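PDB 3NJR: precorrin-6y methylase from Rhodobacter capsulatus, which probably transfers methyl groups from S-adenosyl-L-methionine to a precorrin in adenosylcobalamin biosynthesis, this chain being its C-terminal domain, with S-adenosyl-L-homocysteine bound. Local coordinates for residues E84-A87 with D88-E91; G132-A135 with L136-L140; S41-R44 with A45-A49. One frame throughout, in Å; residues are numbered along the deposited sequence.

How the interactions relate
Three short contacts at or within helices lie about the S-adenosyl-L-homocysteine site of a domain whose sheet has the 3-2-1-4-5-7-6 strand order of class I methyltransferases. Along the chain interaction 3 comes first, in helix 41-51 ahead of strand 58-62; interaction 1 follows, where strand 79-84 passes into helix 87-99; interaction 2 comes last, at the start of helix 134-143. Their centres stand 22 to 23 Å apart, and none touches another. Interaction 1 meets the ligand directly, whereas the side chains of Arg44 and Leu136 come to about 5 and 7 Å from it. Interaction 3 also packs against a second subunit, so one small domain combines cofactor binding with assembly.

Interaction 1: E84-A87 with D88-E91; sequences EPRA and DRIE. With SAH (S-adenosyl-L-homocysteine), chain C.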
loop_
_atom_site.group_PDB
_atom_site.type_symbol
_atom_site.label_atom_id
_atom_site.label_comp_id
_atom_site.label_asym_id
_atom_site.label_seq_id
_atom_site.Cartn_x
_atom_site.Cartn_y
_atom_site.Cartn_z
ATOM N N GLU A 84 -12.633 29.367 4.838
ATOM C CA GLU A 84 -13.673 28.349 4.584
ATOM C C GLU A 84 -14.990 29.001 4.066
ATOM O O GLU A 84 -15.464 29.991 4.659
ATOM C CB GLU A 84 -13.907 27.534 5.865
ATOM C CG GLU A 84 -15.149 26.632 5.919
ATOM C CD GLU A 84 -15.184 25.556 4.825
ATOM O OE1 GLU A 84 -14.267 24.702 4.762
ATOM O OE2 GLU A 84 -16.149 25.566 4.030
ATOM N N PRO A 85 -15.574 28.480 2.955
ATOM C CA PRO A 85 -16.814 29.121 2.477
ATOM C C PRO A 85 -18.039 28.822 3.334
ATOM O O PRO A 85 -18.850 29.724 3.569
ATOM C CB PRO A 85 -16.989 28.577 1.045
ATOM C CG PRO A 85 -16.209 27.316 1.026
ATOM C CD PRO A 85 -15.050 27.523 1.970
ATOM N N ARG A 86 -18.154 27.595 3.825
ATOM C CA ARG A 86 -19.389 27.154 4.480
ATOM C C ARG A 86 -19.600 27.724 5.884
ATOM O O ARG A 86 -18.840 27.422 6.814
ATOM C CB ARG A 86 -19.467 25.628 4.503
ATOM C CG ARG A 86 -19.640 25.024 3.131
ATOM C CD ARG A 86 -19.869 23.536 3.205
ATOM N NE ARG A 86 -20.746 23.199 4.317
ATOM C CZ ARG A 86 -21.142 21.967 4.612
ATOM N NH1 ARG A 86 -20.754 20.941 3.861
ATOM N NH2 ARG A 86 -21.933 21.762 5.663
ATOM N N ALA A 87 -20.641 28.543 6.026
ATOM C CA ALA A 87 -20.976 29.162 7.308
ATOM C C ALA A 87 -21.083 28.170 8.474
ATOM O O ALA A 87 -20.714 28.503 9.608
ATOM C CB ALA A 87 -22.254 29.958 7.185
ATOM N N ASP A 88 -21.589 26.966 8.209
ATOM C CA ASP A 88 -21.779 25.989 9.278
ATOM C C ASP A 88 -20.440 25.423 9.736
ATOM O O ASP A 88 -20.254 25.135 10.913
ATOM C CB ASP A 88 -22.792 24.884 8.906
ATOM C CG ASP A 88 -22.222 23.840 7.946
ATOM O OD1 ASP A 88 -21.970 22.695 8.385
ATOM O OD2 ASP A 88 -22.020 24.155 6.752
ATOM N N ARG A 89 -19.496 25.306 8.814
ATOM C CA ARG A 89 -18.156 24.829 9.161
ATOM C C ARG A 89 -17.336 25.920 9.837
ATOM O O ARG A 89 -16.563 25.644 10.765
ATOM C CB ARG A 89 -17.435 24.283 7.933
ATOM C CG ARG A 89 -18.134 23.095 7.327
ATOM C CD ARG A 89 -17.203 22.400 6.399
ATOM N NE ARG A 89 -17.417 20.961 6.336
ATOM C CZ ARG A 89 -17.606 20.277 5.208
ATOM N NH1 ARG A 89 -17.609 20.901 4.034
ATOM N NH2 ARG A 89 -17.782 18.960 5.249
ATOM N N ILE A 90 -17.516 27.153 9.369
ATOM C CA ILE A 90 -16.937 28.339 10.014
ATOM C C ILE A 90 -17.273 28.376 11.515
ATOM O O ILE A 90 -16.422 28.662 12.346
ATOM C CB ILE A 90 -17.397 29.641 9.285
ATOM C CG1 ILE A 90 -16.495 29.919 8.072
ATOM C CG2 ILE A 90 -17.507 30.848 10.257
ATOM C CD1 ILE A 90 -15.265 30.769 8.363
ATOM N N GLU A 91 -18.510 28.042 11.842
ATOM C CA GLU A 91 -18.966 27.984 13.205
ATOM C C GLU A 91 -18.145 27.019 14.069
ATOM O O GLU A 91 -17.827 27.338 15.230
ATOM C CB GLU A 91 -20.425 27.581 13.208
ATOM C CG GLU A 91 -21.165 28.040 14.419
ATOM C CD GLU A 91 -22.236 27.035 14.835
ATOM O OE1 GLU A 91 -22.699 26.246 13.960
ATOM O OE2 GLU A 91 -22.604 27.036 16.040
HETATM N N SAH C . -8.133 20.638 6.804
HETATM C CA SAH C . -9.558 20.386 7.182
HETATM C CB SAH C . -10.119 19.237 6.342
HETATM C CG SAH C . -11.318 19.665 5.488
HETATM S SD SAH C . -10.876 19.706 3.775
HETATM C C SAH C . -9.669 20.113 8.664
HETATM O O SAH C . -10.711 20.301 9.292
HETATM O OXT SAH C . -8.718 19.698 9.314
HETATM C "C5'" SAH C . -12.382 20.136 2.937
HETATM C "C4'" SAH C . -12.864 21.573 3.197
HETATM O "O4'" SAH C . -12.335 22.535 2.265
HETATM C "C3'" SAH C . -14.382 21.655 3.080
HETATM O "O3'" SAH C . -14.925 22.084 4.324
HETATM C "C2'" SAH C . -14.669 22.695 2.011
HETATM O "O2'" SAH C . -15.777 23.549 2.331
HETATM C "C1'" SAH C . -13.366 23.477 1.920
HETATM N N9 SAH C . -13.226 24.132 0.583
HETATM C C8 SAH C . -13.628 23.618 -0.600
HETATM N N7 SAH C . -13.382 24.471 -1.622
HETATM C C5 SAH C . -12.811 25.571 -1.098
HETATM C C6 SAH C . -12.287 26.859 -1.621
HETATM N N6 SAH C . -12.351 27.109 -2.946
HETATM N N1 SAH C . -11.756 27.759 -0.749
HETATM C C2 SAH C . -11.701 27.500 0.572
HETATM N N3 SAH C . -12.156 26.348 1.109
HETATM C C4 SAH C . -12.711 25.354 0.353
#
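Arg86 and Asp88 run side by side at the N-terminal end of helix 87-99, just beyond the strand end that holds the cofactor ribose. Their salt bridge is side-on: Arg86 NE lies 2.9 Å from Asp88 OD2, and Arg86 NH2 gives a second bond to that same oxygen, which sits in the guanidinium plane. A bend at chi3 (40°) turns the arginine tip so that both nitrogens face the carboxylate. Arg86 is also the N-cap residue, and its carbonyl takes a nearly straight bond from Ile90 N (2.9 Å to Arg86 O, 170° at the hydrogen) besides a weak one from Arg89 N.

Glu84 has a different task. Its OE1 receives SAH O3' at 2.7 Å and also the backbone N-H of Gly65; its OE2 receives SAH O2' at 2.7 Å and, on the anti lone pair, Arg86 N at 2.9 Å. Each carboxylate oxygen therefore has two donors, one from the ligand and one from the backbone. Glu84 CG meanwhile rests 3.8 Å from Arg89 CB, the two side chains crossing at a slant. The Arg89 guanidinium has SAH O3' over one face and Arg86 NH1 over the other. The two arginines have separate countercharges, Arg86 pairing with Asp88 and Arg89, through NE, with Asp35.

An acidic residue gripping both ribose hydroxyls at the end of the second strand is a hallmark of class I methyltransferases. Here the four donors to Glu84, two ribose hydroxyls and two backbone N-H groups, would be expected to hold it as a carboxylate and to fix its rotation, and the nearby charge of Arg89, not in contact with it, may contribute.

Interaction 2: G132-A135 with L136-L140; sequences GSQA and LYDRL
Ser133 and Leu136 meet in a classic N-cap at the start of helix 134-143, the helical arm of a beta-alpha-beta unit between strands 125-128 and 149-154. Ser133 OG accepts from Leu136 N at 3.2 Å, and the bond is almost straight (172°). With chi1 at 66°, the hydroxyl sits between its own backbone N and carbonyl carbon, swung over the first turn where a helical N-H would otherwise lack a carbonyl partner. The Ser133 carbonyl serves the next amide, Tyr137 N, so one residue caps with its side chain and opens the regular i to i+4 pattern with its backbone.

One residue along, Gln134 and Asp138 are joined twice. The backbone bond from Asp138 N to Gln134 O is reinforced by a side-chain bond, Gln134 NE2 to Asp138 OD1, of 2.9 Å. Asp138 OD1 lies in the amide plane of Gln134, while NE2 approaches that oxygen from above the carboxylate plane, the two flat groups being turned 36° apart.

Further out, the helix is seated by its apolar side: Leu136 and Leu140 pack on Ile128 of strand 125-128, while Tyr137 reaches both that residue and Leu162, Leu163 and Leu166 of helix 157-170. Arg139 is drawn to Glu142 by a salt bridge, with Ala135 O over one face of its guanidinium, toward the rim. Just ahead of the cap, Leu136 CD2 lies 3.7 Å from Gly132 CA.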
loop_
_atom_site.group_PDB
_atom_site.type_symbol
_atom_site.label_atom_id
_atom_site.label_comp_id
_atom_site.label_asym_id
_atom_site.label_seq_id
_atom_site.Cartn_x
_atom_site.Cartn_y
_atom_site.Cartn_z
ATOM N N GLY A 132 -7.960 23.002 -4.281
ATOM C CA GLY A 132 -6.708 23.361 -4.933
ATOM C C GLY A 132 -6.779 23.098 -6.424
ATOM O O GLY A 132 -6.788 21.946 -6.871
ATOM N N SER A 133 -6.836 24.187 -7.181
ATOM C CA SER A 133 -6.918 24.158 -8.635
ATOM C C SER A 133 -5.615 24.720 -9.188
ATOM O O SER A 133 -4.793 25.231 -8.421
ATOM C CB SER A 133 -8.119 25.004 -9.089
ATOM O OG SER A 133 -7.938 26.387 -8.791
ATOM N N GLN A 134 -5.423 24.634 -10.508
ATOM C CA GLN A 134 -4.245 25.230 -11.158
ATOM C C GLN A 134 -4.302 26.741 -11.031
ATOM O O GLN A 134 -3.269 27.388 -10.858
ATOM C CB GLN A 134 -4.126 24.806 -12.629
ATOM C CG GLN A 134 -2.890 25.353 -13.374
ATOM C CD GLN A 134 -1.543 24.776 -12.880
ATOM O OE1 GLN A 134 -1.375 23.547 -12.761
ATOM N NE2 GLN A 134 -0.571 25.668 -12.615
ATOM N N ALA A 135 -5.520 27.289 -11.094
ATOM C CA ALA A 135 -5.769 28.729 -10.887
ATOM C C ALA A 135 -5.177 29.205 -9.555
ATOM O O ALA A 135 -4.280 30.066 -9.527
ATOM C CB ALA A 135 -7.274 29.041 -10.955
ATOM N N LEU A 136 -5.674 28.616 -8.470
ATOM C CA LEU A 136 -5.147 28.844 -7.130
ATOM C C LEU A 136 -3.625 28.834 -7.051
ATOM O O LEU A 136 -3.024 29.748 -6.486
ATOM C CB LEU A 136 -5.729 27.818 -6.159
ATOM C CG LEU A 136 -5.243 27.957 -4.722
ATOM C CD1 LEU A 136 -5.701 29.273 -4.123
ATOM C CD2 LEU A 136 -5.727 26.766 -3.907
ATOM N N TYR A 137 -3.008 27.808 -7.635
ATOM C CA TYR A 137 -1.548 27.715 -7.656
ATOM C C TYR A 137 -0.840 28.780 -8.521
ATOM O O TYR A 137 0.239 29.245 -8.170
ATOM C CB TYR A 137 -1.087 26.285 -7.981
ATOM C CG TYR A 137 -1.369 25.293 -6.865
ATOM C CD1 TYR A 137 -2.330 24.296 -7.022
ATOM C CD2 TYR A 137 -0.696 25.363 -5.647
ATOM C CE1 TYR A 137 -2.616 23.372 -5.997
ATOM C CE2 TYR A 137 -0.970 24.450 -4.608
ATOM C CZ TYR A 137 -1.929 23.459 -4.806
ATOM O OH TYR A 137 -2.216 22.556 -3.815
ATOM N N ASP A 138 -1.440 29.193 -9.632
ATOM C CA ASP A 138 -0.816 30.242 -10.454
ATOM C C ASP A 138 -0.841 31.545 -9.674
ATOM O O ASP A 138 0.182 32.242 -9.578
ATOM C CB ASP A 138 -1.508 30.404 -11.818
ATOM C CG ASP A 138 -1.447 29.137 -12.669
ATOM O OD1 ASP A 138 -0.364 28.514 -12.733
ATOM O OD2 ASP A 138 -2.489 28.770 -13.273
ATOM N N ARG A 139 -2.009 31.841 -9.100
ATOM C CA ARG A 139 -2.179 32.981 -8.192
ATOM C C ARG A 139 -1.234 32.903 -6.969
ATOM O O ARG A 139 -0.495 33.858 -6.697
ATOM C CB ARG A 139 -3.657 33.126 -7.783
ATOM C CG ARG A 139 -4.452 34.327 -8.363
ATOM C CD ARG A 139 -4.086 34.756 -9.801
ATOM N NE ARG A 139 -4.782 33.945 -10.796
ATOM C CZ ARG A 139 -4.254 33.573 -11.960
ATOM N NH1 ARG A 139 -3.015 33.928 -12.293
ATOM N NH2 ARG A 139 -4.966 32.826 -12.788
ATOM N N LEU A 140 -1.214 31.767 -6.266
ATOM C CA LEU A 140 -0.262 31.602 -5.167
ATOM C C LEU A 140 1.142 31.838 -5.679
ATOM O O LEU A 140 1.926 32.507 -5.015
ATOM C CB LEU A 140 -0.339 30.220 -4.506
ATOM C CG LEU A 140 -1.530 29.828 -3.624
ATOM C CD1 LEU A 140 -1.404 28.370 -3.172
ATOM C CD2 LEU A 140 -1.676 30.754 -2.443
#

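Interaction 3: S41-R44 with A45-A49; sequences SPMR and ALTLA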
loop_
_atom_site.group_PDB
_atom_site.type_symbol
_atom_site.label_atom_id
_atom_site.label_comp_id
_atom_site.label_asym_id
_atom_site.label_seq_id
_atom_site.Cartn_x
_atom_site.Cartn_y
_atom_site.Cartn_z
ATOM N N SER A 41 -6.214 12.337 12.467
ATOM C CA SER A 41 -5.148 12.670 13.398
ATOM C C SER A 41 -3.703 12.315 12.899
ATOM O O SER A 41 -2.807 13.167 12.951
ATOM C CB SER A 41 -5.505 12.130 14.789
ATOM O OG SER A 41 -4.345 11.887 15.549
ATOM N N PRO A 42 -3.483 11.088 12.364
ATOM C CA PRO A 42 -2.135 10.792 11.850
ATOM C C PRO A 42 -1.752 11.639 10.622
ATOM O O PRO A 42 -0.570 11.947 10.412
ATOM C CB PRO A 42 -2.224 9.305 11.467
ATOM C CG PRO A 42 -3.440 8.785 12.187
ATOM C CD PRO A 42 -4.388 9.937 12.176
ATOM N N MET A 43 -2.735 12.018 9.813
ATOM C CA MET A 43 -2.436 12.851 8.659
ATOM C C MET A 43 -2.128 14.269 9.133
ATOM O O MET A 43 -1.240 14.940 8.582
ATOM C CB MET A 43 -3.550 12.810 7.612
ATOM C CG MET A 43 -3.204 13.520 6.277
ATOM S SD MET A 43 -2.024 12.684 5.131
ATOM C CE MET A 43 -2.789 11.062 4.988
ATOM N N ARG A 44 -2.833 14.698 10.181
ATOM C CA ARG A 44 -2.585 16.000 10.773
ATOM C C ARG A 44 -1.177 16.099 11.360
ATOM O O ARG A 44 -0.519 17.141 11.233
ATOM C CB ARG A 44 -3.623 16.358 11.825
ATOM C CG ARG A 44 -3.855 17.841 11.911
ATOM C CD ARG A 44 -5.024 18.231 12.799
ATOM N NE ARG A 44 -6.045 17.196 12.923
ATOM C CZ ARG A 44 -6.105 16.326 13.932
ATOM N NH1 ARG A 44 -5.183 16.360 14.890
ATOM N NH2 ARG A 44 -7.078 15.427 13.990
ATOM N N ALA A 45 -0.699 15.020 11.970
ATOM C CA ALA A 45 0.695 14.987 12.381
ATOM C C ALA A 45 1.636 15.162 11.187
ATOM O O ALA A 45 2.571 15.967 11.245
ATOM C CB ALA A 45 1.015 13.709 13.149
ATOM N N LEU A 46 1.384 14.443 10.094
ATOM C CA LEU A 46 2.320 14.476 8.950
ATOM C C LEU A 46 2.399 15.866 8.345
ATOM O O LEU A 46 3.497 16.365 8.023
ATOM C CB LEU A 46 1.955 13.471 7.871
ATOM C CG LEU A 46 2.283 12.032 8.227
ATOM C CD1 LEU A 46 1.553 11.093 7.268
ATOM C CD2 LEU A 46 3.796 11.765 8.236
ATOM N N THR A 47 1.225 16.468 8.206
ATOM C CA THR A 47 1.068 17.787 7.628
ATOM C C THR A 47 1.800 18.835 8.478
ATOM O O THR A 47 2.717 19.522 7.995
ATOM C CB THR A 47 -0.420 18.105 7.512
ATOM O OG1 THR A 47 -1.031 17.128 6.663
ATOM C CG2 THR A 47 -0.644 19.488 6.947
ATOM N N LEU A 48 1.447 18.934 9.754
ATOM C CA LEU A 48 2.207 19.825 10.619
ATOM C C LEU A 48 3.706 19.592 10.609
ATOM O O LEU A 48 4.471 20.559 10.604
ATOM C CB LEU A 48 1.609 19.933 12.020
ATOM C CG LEU A 48 0.525 20.999 11.836
ATOM C CD1 LEU A 48 -0.853 20.394 11.603
ATOM C CD2 LEU A 48 0.514 21.902 12.997
ATOM N N ALA A 49 4.141 18.342 10.540
ATOM C CA ALA A 49 5.577 18.075 10.377
ATOM C C ALA A 49 6.146 18.764 9.119
ATOM O O ALA A 49 7.228 19.386 9.166
ATOM C CB ALA A 49 5.847 16.584 10.354
#
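Ser41 O accepts from Ala45 N at 3.0 Å, the first of four i to i+4 bonds that join 41-44 to 45-49 in one alpha-helix, the helix preceding the first strand, 58-62, of this class I methyltransferase fold. Pro42 O takes Leu46 N, Met43 O takes Thr47 N at 2.9 Å, and Arg44 O takes Leu48 N at 3.0 Å; Ala49 N to Ala45 O carries the series on. Backbone angles stay helical throughout, and Pro42 fits because it falls in the opening turn.

Among the side chains, Thr47 folds back on the helix. Its hydroxyl lies anti to the carbonyl carbon (chi1 -60°), which brings OG1 to 2.9 Å from Met43 O, above the plane of that carbonyl. Met43 O is thus gripped by two donors from a single residue, the amide nearly in line with the C=O and the hydroxyl from over it; Asn153 ND2 adds a weak bond to Thr47 OG1. Arg44 and Leu48 run side by side in the same direction, the methylenes of Arg44 lying against the Leu48 methyl CD1. The guanidinium beyond is held separately: NH1 by Glu72 and by the Arg27 carbonyl, NH2 by the Thr39 carbonyl.

Another face of the helix meets the second subunit. Pro42 packs on Leu46 of that neighbouring subunit and Leu46 on its Pro42, a reciprocal pairing, with Ala45 against its Ala49. Within the chain, Met43 and Leu46 both lean on Ile177 of strand 173-185, yet they only brush one another, with Met43 SD 4.5 Å from Leu46 CD1. The Arg44-Leu48 packing is closer: Arg44 CG sits 4.0 Å from Leu48 CD1.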